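Local coordinates for thiosulfate sulfurtransferase (Pseudomonas aeruginosa, PDB 1YT8), which probably transfers sulfur from thiosulfate to cyanide, a rhodanese-type reaction linked to cyanide detoxification, and is built from repeated rhodanese-like domains, at residues E265-A270 against Q348-D353; A273-E278 against R324-D329. All blocks are in the same frame, centred on the assembly; numbering follows the deposited sequence.

Interaction 1: E265-A270 against Q348-D353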
ATOM      1  N   GLU A 265      16.862   4.039 -15.630  1.00 17.59           N
ATOM      2  CA  GLU A 265      17.286   3.288 -16.805  1.00 18.45           C
ATOM      3  C   GLU A 265      16.174   3.238 -17.849  1.00 18.22           C
ATOM      4  O   GLU A 265      15.011   3.504 -17.541  1.00 18.10           O
ATOM      5  CB  GLU A 265      17.689   1.864 -16.404  1.00 20.08           C
ATOM      6  CG  GLU A 265      18.931   1.801 -15.528  1.00 24.19           C
ATOM      7  CD  GLU A 265      19.314   0.378 -15.153  1.00 27.56           C
ATOM      8  OE1 GLU A 265      19.411  -0.470 -16.064  1.00 27.05           O
ATOM      9  OE2 GLU A 265      19.525   0.113 -13.951  1.00 27.35           O
ATOM     10  N   ARG A 266      16.539   2.914 -19.086  1.00 18.68           N
ATOM     11  CA  ARG A 266      15.568   2.817 -20.173  1.00 19.37           C
ATOM     12  C   ARG A 266      15.522   1.371 -20.668  1.00 20.05           C
ATOM     13  O   ARG A 266      16.522   0.657 -20.607  1.00 20.80           O
ATOM     14  CB  ARG A 266      15.966   3.723 -21.349  1.00 20.67           C
ATOM     15  CG  ARG A 266      16.505   5.104 -20.976  1.00 21.44           C
ATOM     16  CD  ARG A 266      15.553   5.889 -20.078  1.00 21.44           C
ATOM     17  NE  ARG A 266      14.214   6.043 -20.642  1.00 19.56           N
ATOM     18  CZ  ARG A 266      13.222   6.683 -20.028  1.00 20.60           C
ATOM     19  NH1 ARG A 266      13.425   7.226 -18.836  1.00 21.10           N
ATOM     20  NH2 ARG A 266      12.030   6.783 -20.597  1.00 20.82           N
ATOM     21  N   LEU A 267      14.362   0.948 -21.162  1.00 20.86           N
ATOM     22  CA  LEU A 267      14.188  -0.403 -21.689  1.00 22.39           C
ATOM     23  C   LEU A 267      13.110  -0.430 -22.755  1.00 23.17           C
ATOM     24  O   LEU A 267      12.206   0.403 -22.749  1.00 22.34           O
ATOM     25  CB  LEU A 267      13.745  -1.378 -20.594  1.00 22.37           C
ATOM     26  CG  LEU A 267      14.661  -1.830 -19.463  1.00 22.65           C
ATOM     27  CD1 LEU A 267      13.880  -2.796 -18.585  1.00 23.13           C
ATOM     28  CD2 LEU A 267      15.908  -2.507 -20.015  1.00 23.04           C
ATOM     29  N   ASP A 268      13.215  -1.390 -23.671  1.00 24.16           N
ATOM     30  CA  ASP A 268      12.192  -1.579 -24.690  1.00 25.32           C
ATOM     31  C   ASP A 268      11.634  -2.962 -24.387  1.00 25.07           C
ATOM     32  O   ASP A 268      12.172  -3.664 -23.528  1.00 24.47           O
ATOM     33  CB  ASP A 268      12.761  -1.513 -26.120  1.00 26.76           C
ATOM     34  CG  ASP A 268      13.999  -2.367 -26.315  1.00 28.67           C
ATOM     35  OD1 ASP A 268      14.165  -3.382 -25.608  1.00 29.12           O
ATOM     36  OD2 ASP A 268      14.806  -2.022 -27.205  1.00 31.19           O
ATOM     37  N   LEU A 269      10.562  -3.355 -25.063  1.00 23.50           N
ATOM     38  CA  LEU A 269       9.961  -4.661 -24.816  1.00 24.14           C
ATOM     39  C   LEU A 269      10.983  -5.798 -24.794  1.00 24.91           C
ATOM     40  O   LEU A 269      10.910  -6.686 -23.943  1.00 25.31           O
ATOM     41  CB  LEU A 269       8.873  -4.945 -25.858  1.00 25.77           C
ATOM     42  CG  LEU A 269       7.615  -4.081 -25.721  1.00 28.49           C
ATOM     43  CD1 LEU A 269       6.668  -4.338 -26.886  1.00 30.12           C
ATOM     44  CD2 LEU A 269       6.931  -4.392 -24.396  1.00 29.27           C
ATOM     45  N   ALA A 270      11.937  -5.771 -25.720  1.00 25.21           N
ATOM     46  CA  ALA A 270      12.959  -6.813 -25.768  1.00 27.01           C
ATOM     47  C   ALA A 270      13.811  -6.762 -24.500  1.00 26.72           C
ATOM     48  O   ALA A 270      14.184  -7.797 -23.947  1.00 27.47           O
ATOM     49  CB  ALA A 270      13.840  -6.633 -27.001  1.00 26.76           C
ATOM     50  N   GLN A 348      16.482   0.256  -8.233  1.00 12.20           N
ATOM     51  CA  GLN A 348      16.981   0.124  -9.591  1.00 14.35           C
ATOM     52  C   GLN A 348      15.660   0.159 -10.344  1.00 14.97           C
ATOM     53  O   GLN A 348      14.805  -0.716 -10.168  1.00 16.53           O
ATOM     54  CB  GLN A 348      17.685  -1.215  -9.814  1.00 15.73           C
ATOM     55  CG  GLN A 348      17.893  -1.534 -11.292  1.00 18.66           C
ATOM     56  CD  GLN A 348      18.852  -2.685 -11.522  1.00 18.79           C
ATOM     57  OE1 GLN A 348      18.922  -3.623 -10.726  1.00 18.71           O
ATOM     58  NE2 GLN A 348      19.589  -2.625 -12.626  1.00 21.67           N
ATOM     59  N   VAL A 349      15.481   1.178 -11.169  1.00 14.08           N
ATOM     60  CA  VAL A 349      14.230   1.327 -11.886  1.00 14.81           C
ATOM     61  C   VAL A 349      14.425   1.756 -13.332  1.00 14.81           C
ATOM     62  O   VAL A 349      15.337   2.522 -13.659  1.00 14.91           O
ATOM     63  CB  VAL A 349      13.328   2.358 -11.159  1.00 14.52           C
ATOM     64  CG1 VAL A 349      14.055   3.687 -11.041  1.00 15.11           C
ATOM     65  CG2 VAL A 349      12.003   2.527 -11.900  1.00 14.54           C
ATOM     66  N   ALA A 350      13.554   1.250 -14.192  1.00 14.52           N
ATOM     67  CA  ALA A 350      13.597   1.568 -15.609  1.00 15.39           C
ATOM     68  C   ALA A 350      12.204   1.955 -16.087  1.00 15.14           C
ATOM     69  O   ALA A 350      11.203   1.557 -15.493  1.00 15.89           O
ATOM     70  CB  ALA A 350      14.091   0.359 -16.393  1.00 16.80           C
ATOM     71  N   VAL A 351      12.151   2.751 -17.150  1.00 15.94           N
ATOM     72  CA  VAL A 351      10.887   3.151 -17.754  1.00 16.03           C
ATOM     73  C   VAL A 351      10.848   2.430 -19.102  1.00 17.49           C
ATOM     74  O   VAL A 351      11.843   2.412 -19.832  1.00 19.98           O
ATOM     75  CB  VAL A 351      10.817   4.676 -17.973  1.00 17.81           C
ATOM     76  CG1 VAL A 351       9.602   5.028 -18.819  1.00 16.11           C
ATOM     77  CG2 VAL A 351      10.735   5.385 -16.621  1.00 16.56           C
ATOM     78  N   LEU A 352       9.709   1.827 -19.423  1.00 16.97           N
ATOM     79  CA  LEU A 352       9.556   1.084 -20.671  1.00 19.85           C
ATOM     80  C   LEU A 352       9.228   2.001 -21.851  1.00 19.76           C
ATOM     81  O   LEU A 352       8.155   2.609 -21.894  1.00 18.76           O
ATOM     82  CB  LEU A 352       8.462   0.024 -20.498  1.00 19.09           C
ATOM     83  CG  LEU A 352       8.369  -1.106 -21.524  1.00 21.32           C
ATOM     84  CD1 LEU A 352       9.734  -1.752 -21.714  1.00 21.66           C
ATOM     85  CD2 LEU A 352       7.349  -2.134 -21.048  1.00 21.21           C
ATOM     86  N   ASP A 353      10.158   2.093 -22.801  1.00 20.43           N
ATOM     87  CA  ASP A 353       9.983   2.940 -23.983  1.00 22.31           C
ATOM     88  C   ASP A 353       9.531   2.163 -25.219  1.00 22.52           C
ATOM     89  O   ASP A 353       9.631   0.935 -25.274  1.00 22.41           O
ATOM     90  CB  ASP A 353      11.292   3.656 -24.340  1.00 23.53           C
ATOM     91  CG  ASP A 353      11.798   4.554 -23.234  1.00 23.84           C
ATOM     92  OD1 ASP A 353      10.971   5.228 -22.588  1.00 26.55           O
ATOM     93  OD2 ASP A 353      13.031   4.604 -23.027  1.00 23.88           O
TER
HETATM   94  O   HOH W   1       9.179  -1.410 -26.603  1.00 23.29           O
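R266 and V351 sit level with each other on neighbouring parallel strands, and the arginine uses that position to reach D353 two residues further on. Its CB already passes 3.5 Å from D353 OD2. The chain then bends at chi2 (-55°) and again at chi3 (-56°), which brings NE round to within 3.0 Å of D353 OD2. CZ carries the guanidinium over V351, whose CB lies 3.3 Å above one face, off toward the rim. NH2 donates to D353 OD1 at 2.7 Å, the oxygen lying slightly out of the guanidinium plane, while NH1 looks past V351 to N336 on helix 334-344. The grip is side-on, one nitrogen to each oxygen, both through syn lone pairs, with the two flat groups nearly coplanar.

Beneath this salt bridge runs the parallel ladder: E265 N to V349 O, V351 N to E265 O, L267 N to V351 O, and D353 N to L267 O, the last 2.7 Å and almost straight. On the other sheet face L267 CG rests on A350 CB at 3.8 Å. At the start of the ladder Q348 NE2 donates to E265 OE2 at 3.0 Å; Q348 OE1 goes to R281. At its end a water joins D353 O to L269 N, where D268, the N-cap, opens helix 269-277 by bonding G271 N.

Strand 265-267 is the edge strand of this rhodanese-like sheet, order 1-5-4-2-3. R256 also lies close to R266 NE, so D353 probably offsets two neighbouring positive charges and would be expected to stay ionised.

Interaction 2: A273-E278 against R324-D329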
ATOM      1  N   ALA A 273      11.806  -8.321 -21.614  1.00 23.66           N
ATOM      2  CA  ALA A 273      11.803  -9.776 -21.715  1.00 24.12           C
ATOM      3  C   ALA A 273      13.106 -10.359 -21.177  1.00 24.42           C
ATOM      4  O   ALA A 273      13.101 -11.374 -20.481  1.00 24.52           O
ATOM      5  CB  ALA A 273      11.594 -10.201 -23.169  1.00 24.30           C
ATOM      6  N   GLN A 274      14.219  -9.709 -21.500  1.00 24.57           N
ATOM      7  CA  GLN A 274      15.526 -10.158 -21.042  1.00 26.34           C
ATOM      8  C   GLN A 274      15.601 -10.149 -19.517  1.00 26.43           C
ATOM      9  O   GLN A 274      16.048 -11.119 -18.903  1.00 23.77           O
ATOM     10  CB  GLN A 274      16.624  -9.263 -21.619  1.00 29.13           C
ATOM     11  CG  GLN A 274      18.022  -9.571 -21.098  1.00 32.54           C
ATOM     12  CD  GLN A 274      18.384 -11.041 -21.235  1.00 35.62           C
ATOM     13  OE1 GLN A 274      18.211 -11.639 -22.298  1.00 36.57           O
ATOM     14  NE2 GLN A 274      18.895 -11.628 -20.156  1.00 36.53           N
ATOM     15  N   TRP A 275      15.165  -9.050 -18.909  1.00 25.66           N
ATOM     16  CA  TRP A 275      15.187  -8.938 -17.455  1.00 27.24           C
ATOM     17  C   TRP A 275      14.363 -10.046 -16.809  1.00 26.05           C
ATOM     18  O   TRP A 275      14.791 -10.659 -15.832  1.00 25.12           O
ATOM     19  CB  TRP A 275      14.655  -7.569 -17.017  1.00 29.47           C
ATOM     20  CG  TRP A 275      15.711  -6.504 -16.958  1.00 32.40           C
ATOM     21  CD1 TRP A 275      16.967  -6.563 -17.492  1.00 34.59           C
ATOM     22  CD2 TRP A 275      15.598  -5.215 -16.342  1.00 34.87           C
ATOM     23  NE1 TRP A 275      17.645  -5.394 -17.243  1.00 36.05           N
ATOM     24  CE2 TRP A 275      16.829  -4.548 -16.540  1.00 35.82           C
ATOM     25  CE3 TRP A 275      14.577  -4.559 -15.641  1.00 35.31           C
ATOM     26  CZ2 TRP A 275      17.066  -3.253 -16.063  1.00 36.56           C
ATOM     27  CZ3 TRP A 275      14.813  -3.268 -15.166  1.00 36.77           C
ATOM     28  CH2 TRP A 275      16.050  -2.632 -15.380  1.00 37.82           C
ATOM     29  N   GLN A 276      13.186 -10.303 -17.366  1.00 25.40           N
ATOM     30  CA  GLN A 276      12.305 -11.335 -16.839  1.00 27.53           C
ATOM     31  C   GLN A 276      12.909 -12.722 -17.053  1.00 28.43           C
ATOM     32  O   GLN A 276      12.516 -13.685 -16.396  1.00 28.48           O
ATOM     33  CB  GLN A 276      10.935 -11.246 -17.516  1.00 27.32           C
ATOM     34  CG  GLN A 276      10.272  -9.885 -17.374  1.00 26.03           C
ATOM     35  CD  GLN A 276       9.022  -9.752 -18.223  1.00 26.80           C
ATOM     36  OE1 GLN A 276       9.041 -10.041 -19.423  1.00 26.36           O
ATOM     37  NE2 GLN A 276       7.930  -9.304 -17.611  1.00 23.58           N
ATOM     38  N   ASP A 277      13.874 -12.814 -17.965  1.00 28.84           N
ATOM     39  CA  ASP A 277      14.529 -14.084 -18.258  1.00 30.28           C
ATOM     40  C   ASP A 277      15.684 -14.346 -17.291  1.00 30.52           C
ATOM     41  O   ASP A 277      16.205 -15.460 -17.226  1.00 30.87           O
ATOM     42  CB  ASP A 277      15.050 -14.090 -19.700  1.00 31.90           C
ATOM     43  CG  ASP A 277      15.569 -15.455 -20.130  1.00 34.20           C
ATOM     44  OD1 ASP A 277      14.785 -16.427 -20.108  1.00 35.08           O
ATOM     45  OD2 ASP A 277      16.759 -15.556 -20.492  1.00 36.92           O
ATOM     46  N   GLU A 278      16.082 -13.316 -16.545  1.00 29.24           N
ATOM     47  CA  GLU A 278      17.170 -13.439 -15.577  1.00 29.05           C
ATOM     48  C   GLU A 278      16.562 -13.869 -14.247  1.00 29.27           C
ATOM     49  O   GLU A 278      16.030 -13.050 -13.493  1.00 27.23           O
ATOM     50  CB  GLU A 278      17.898 -12.101 -15.435  1.00 30.81           C
ATOM     51  CG  GLU A 278      18.206 -11.452 -16.779  1.00 32.22           C
ATOM     52  CD  GLU A 278      19.124 -10.252 -16.674  1.00 33.53           C
ATOM     53  OE1 GLU A 278      18.940  -9.430 -15.752  1.00 32.42           O
ATOM     54  OE2 GLU A 278      20.027 -10.127 -17.527  1.00 34.48           O
ATOM     55  N   ARG A 324      14.131  -5.055  -8.846  1.00 16.08           N
ATOM     56  CA  ARG A 324      14.135  -4.230 -10.048  1.00 18.11           C
ATOM     57  C   ARG A 324      12.701  -3.836 -10.425  1.00 16.33           C
ATOM     58  O   ARG A 324      11.808  -4.675 -10.383  1.00 16.06           O
ATOM     59  CB  ARG A 324      14.753  -5.074 -11.168  1.00 21.61           C
ATOM     60  CG  ARG A 324      15.577  -4.348 -12.172  1.00 25.65           C
ATOM     61  CD  ARG A 324      16.662  -5.271 -12.739  1.00 23.86           C
ATOM     62  NE  ARG A 324      16.184  -6.570 -13.227  1.00 21.60           N
ATOM     63  CZ  ARG A 324      16.961  -7.431 -13.886  1.00 23.24           C
ATOM     64  NH1 ARG A 324      18.228  -7.120 -14.123  1.00 21.46           N
ATOM     65  NH2 ARG A 324      16.486  -8.595 -14.316  1.00 22.78           N
ATOM     66  N   LEU A 325      12.489  -2.573 -10.798  1.00 14.93           N
ATOM     67  CA  LEU A 325      11.161  -2.091 -11.194  1.00 15.17           C
ATOM     68  C   LEU A 325      11.127  -1.548 -12.628  1.00 13.43           C
ATOM     69  O   LEU A 325      12.039  -0.846 -13.052  1.00 13.34           O
ATOM     70  CB  LEU A 325      10.683  -0.977 -10.253  1.00 18.45           C
ATOM     71  CG  LEU A 325      10.138  -1.308  -8.862  1.00 19.43           C
ATOM     72  CD1 LEU A 325      11.152  -2.080  -8.052  1.00 19.49           C
ATOM     73  CD2 LEU A 325       9.775  -0.007  -8.164  1.00 22.48           C
ATOM     74  N   VAL A 326      10.071  -1.876 -13.367  1.00 15.46           N
ATOM     75  CA  VAL A 326       9.900  -1.390 -14.739  1.00 14.81           C
ATOM     76  C   VAL A 326       8.541  -0.688 -14.782  1.00 14.27           C
ATOM     77  O   VAL A 326       7.508  -1.307 -14.535  1.00 14.81           O
ATOM     78  CB  VAL A 326       9.912  -2.541 -15.760  1.00 13.71           C
ATOM     79  CG1 VAL A 326       9.653  -1.994 -17.157  1.00 14.83           C
ATOM     80  CG2 VAL A 326      11.250  -3.255 -15.717  1.00 16.30           C
ATOM     81  N   LEU A 327       8.540   0.603 -15.098  1.00 13.70           N
ATOM     82  CA  LEU A 327       7.295   1.364 -15.104  1.00 13.73           C
ATOM     83  C   LEU A 327       6.671   1.622 -16.468  1.00 16.05           C
ATOM     84  O   LEU A 327       7.361   1.958 -17.438  1.00 15.98           O
ATOM     85  CB  LEU A 327       7.503   2.693 -14.373  1.00 12.27           C
ATOM     86  CG  LEU A 327       8.090   2.608 -12.962  1.00 14.07           C
ATOM     87  CD1 LEU A 327       7.955   3.970 -12.281  1.00 12.27           C
ATOM     88  CD2 LEU A 327       7.364   1.530 -12.146  1.00 14.02           C
ATOM     89  N   VAL A 328       5.346   1.487 -16.508  1.00 16.22           N
ATOM     90  CA  VAL A 328       4.563   1.674 -17.724  1.00 15.87           C
ATOM     91  C   VAL A 328       3.586   2.851 -17.684  1.00 14.56           C
ATOM     92  O   VAL A 328       2.911   3.080 -16.686  1.00 15.28           O
ATOM     93  CB  VAL A 328       3.716   0.407 -18.026  1.00 15.59           C
ATOM     94  CG1 VAL A 328       2.891   0.606 -19.299  1.00 17.85           C
ATOM     95  CG2 VAL A 328       4.621  -0.811 -18.152  1.00 16.50           C
ATOM     96  N   ASP A 329       3.536   3.597 -18.781  1.00 16.67           N
ATOM     97  CA  ASP A 329       2.582   4.693 -18.948  1.00 17.88           C
ATOM     98  C   ASP A 329       2.450   4.904 -20.452  1.00 18.37           C
ATOM     99  O   ASP A 329       3.221   4.335 -21.225  1.00 19.39           O
ATOM    100  CB  ASP A 329       3.010   5.987 -18.218  1.00 18.05           C
ATOM    101  CG  ASP A 329       4.003   6.842 -19.003  1.00 21.01           C
ATOM    102  OD1 ASP A 329       4.097   6.728 -20.244  1.00 22.34           O
ATOM    103  OD2 ASP A 329       4.681   7.672 -18.356  1.00 23.17           O
TER
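W275 and R324 meet flat on flat. The guanidinium lies over the indole with the planes only 5° apart, and CZ is 3.5 Å from the centroid of the five-membered ring, a stacked cation-pi pair. The same side chain goes on along the indole as a CH-pi contact, its CD standing 3.5 Å above the centroid of the six-membered ring. The bend at chi3 (51°) turns NE over the ring, on the same face as CD.

The ionic part comes from E278, just past the helix. Its OE1 takes both R324 NH1 (2.9 Å) and R324 NH2 (3.0 Å), an end-on grip by two nitrogens on a single oxygen lying in the guanidinium plane. OE2 of the same carboxylate accepts from Q274 NE2 at 3.2 Å, one turn back. In the rhodanese-like α/β fold this is a helix packing on one face of a parallel sheet: helix 269-277 follows the edge strand, its part 273-277 running nearly antiparallel to the central strand 324-328, while helix 334-344 packs on L325 and L327. R324 NE turns to T283 on the next strand.

The apolar contact here is V326 CG2 meeting W275 CE3 obliquely at 3.6 Å; A350 also touches the indole.

Both contacts belong to one rhodanese-like domain and share helix 269-277 and its sheet, with centres about 7 Å apart. Interaction 1 is partly buried at the sheet's edge and relies on main-chain bonds, with one salt bridge and one carboxylate-amide bond beside them; interaction 2 is buried and carried by side chains, since a helix lying on a sheet offers no ladder. They join directly: strands 348-352 and 324-328 are neighbours, with A350 N 2.8 Å from L325 O, and L267 CD1 packs 3.5 Å from W275 CE3. Each has an arginine-carboxylate salt bridge, but R266 spreads over two oxygens beside a valine, whereas R324 meets one oxygen and lies on an aromatic ring.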